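Local coordinates for protein GCN5-related N-acetyltransferase (Sphaerobacter thermophilus, PDB 3TT2) that probably transfers acyl groups, most likely acetyl from acetyl-CoA, to a substrate not yet identified, as in other GCN5-related N-acetyltransferases, at residues I234-L239 / S251-R255. Numbering follows the deposited sequence.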
loop_
_atom_site.group_PDB
_atom_site.type_symbol
_atom_site.label_atom_id
_atom_site.label_comp_id
_atom_site.label_asym_id
_atom_site.label_seq_id
_atom_site.Cartn_x
_atom_site.Cartn_y
_atom_site.Cartn_z
ATOM N N ILE A 234 7.428 -24.035 8.335
ATOM C CA ILE A 234 7.600 -22.606 8.189
ATOM C C ILE A 234 6.797 -21.969 9.304
ATOM O O ILE A 234 5.576 -22.126 9.365
ATOM C CB ILE A 234 7.150 -22.155 6.775
ATOM C CG1 ILE A 234 8.209 -22.584 5.755
ATOM C CG2 ILE A 234 6.961 -20.680 6.724
ATOM C CD1 ILE A 234 7.654 -23.116 4.475
ATOM N N VAL A 235 7.503 -21.305 10.219
ATOM C CA VAL A 235 6.853 -20.613 11.322
ATOM C C VAL A 235 6.707 -19.118 11.082
ATOM O O VAL A 235 6.060 -18.424 11.864
ATOM C CB VAL A 235 7.592 -20.833 12.663
ATOM C CG1 VAL A 235 7.833 -22.304 12.884
ATOM C CG2 VAL A 235 8.897 -20.035 12.709
ATOM N N GLY A 236 7.269 -18.619 9.991
ATOM C CA GLY A 236 7.291 -17.182 9.764
ATOM C C GLY A 236 7.777 -16.865 8.371
ATOM O O GLY A 236 8.436 -17.691 7.767
ATOM N N THR A 237 7.447 -15.685 7.851
ATOM C CA THR A 237 7.890 -15.277 6.517
ATOM C C THR A 237 8.184 -13.795 6.494
ATOM O O THR A 237 7.562 -13.013 7.217
ATOM C CB THR A 237 6.824 -15.535 5.419
ATOM O OG1 THR A 237 5.673 -14.723 5.675
ATOM C CG2 THR A 237 6.417 -17.020 5.339
ATOM N N CYS A 238 9.172 -13.425 5.686
ATOM C CA CYS A 238 9.343 -12.057 5.294
ATOM C C CYS A 238 9.580 -12.061 3.798
ATOM O O CYS A 238 10.638 -12.484 3.338
ATOM C CB CYS A 238 10.566 -11.495 5.998
ATOM S SG CYS A 238 10.760 -9.722 5.928
ATOM N N LEU A 239 8.637 -11.528 3.032
ATOM C CA LEU A 239 8.781 -11.598 1.602
ATOM C C LEU A 239 9.043 -10.207 1.070
ATOM O O LEU A 239 8.144 -9.366 0.956
ATOM C CB LEU A 239 7.529 -12.205 0.993
ATOM C CG LEU A 239 6.973 -13.417 1.754
ATOM C CD1 LEU A 239 5.684 -13.937 1.144
ATOM C CD2 LEU A 239 8.005 -14.549 1.841
ATOM N N SER A 251 5.066 -8.424 3.478
ATOM C CA SER A 251 4.587 -8.979 4.737
ATOM C C SER A 251 5.672 -9.642 5.564
ATOM O O SER A 251 6.310 -10.593 5.115
ATOM C CB SER A 251 3.446 -9.970 4.466
ATOM O OG SER A 251 3.889 -11.089 3.703
ATOM N N VAL A 252 5.851 -9.169 6.785
ATOM C CA VAL A 252 6.604 -9.943 7.750
ATOM C C VAL A 252 5.601 -10.486 8.768
ATOM O O VAL A 252 4.689 -9.780 9.173
ATOM C CB VAL A 252 7.678 -9.106 8.430
ATOM C CG1 VAL A 252 7.062 -7.843 9.057
ATOM C CG2 VAL A 252 8.420 -9.948 9.454
ATOM N N GLY A 253 5.711 -11.755 9.139
ATOM C CA GLY A 253 4.753 -12.305 10.083
ATOM C C GLY A 253 5.035 -13.684 10.639
ATOM O O GLY A 253 5.695 -14.500 10.014
ATOM N N VAL A 254 4.482 -13.961 11.812
ATOM C CA VAL A 254 4.746 -15.218 12.480
ATOM C C VAL A 254 3.433 -15.920 12.727
ATOM O O VAL A 254 2.461 -15.281 13.089
ATOM C CB VAL A 254 5.532 -14.991 13.789
ATOM C CG1 VAL A 254 5.888 -16.303 14.434
ATOM C CG2 VAL A 254 6.802 -14.221 13.500
ATOM N N ARG A 255 3.389 -17.231 12.493
ATOM C CA ARG A 255 2.208 -18.037 12.811
ATOM C C ARG A 255 2.004 -18.063 14.316
ATOM O O ARG A 255 2.972 -18.015 15.066
ATOM C CB ARG A 255 2.357 -19.432 12.214
ATOM C CG ARG A 255 2.029 -19.433 10.733
ATOM C CD ARG A 255 2.670 -20.534 9.961
ATOM N NE ARG A 255 2.199 -21.829 10.414
ATOM C CZ ARG A 255 2.088 -22.893 9.628
ATOM N NH1 ARG A 255 2.401 -22.790 8.340
ATOM N NH2 ARG A 255 1.662 -24.052 10.130
#
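R255 folds back over the start of strand 233-243, with I234 O over one face of its guanidinium. A bend at chi3 (63°) brings CD to 3.4 Å from I234 O; NH1 is as near but badly angled for a hydrogen bond. NE has a long, weak ion pair with E193 of helix 184-194. Replacing R255 by alanine is likely to uncover the I234 carbonyl and leave E193 without this weak charge partner. R255 N donates to V235 O at 3.0 Å, fairly straight but tilted 34° from the carbonyl plane. V254 CG1, anti to the backbone N (chi1 -176°), reaches the same oxygen. T237 and G253 form a hydrogen-bonded antiparallel pair: T237 N donates to G253 O and G253 N to T237 O, both at 3.0 Å and nearly along the C=O axis. G236 meets V254 in a non-hydrogen-bonded pair. C238 SG lies against V252 CB at 4.0 Å. C238 and V254 also touch helix 263-278. T237 and S251 are on the other face of the strands and both meet F195. V235 and G236 both face A226 of strand 223-228, a classic beta bulge. The two segments belong to the beta hairpin of strands 233-243 and 246-254. A sulfate, probably from the crystallisation liquor, sits near V254, where strand 246-254 gives way to the loop before helix 263-278; this is consistent with the pyrophosphate-binding loop of GNAT proteins.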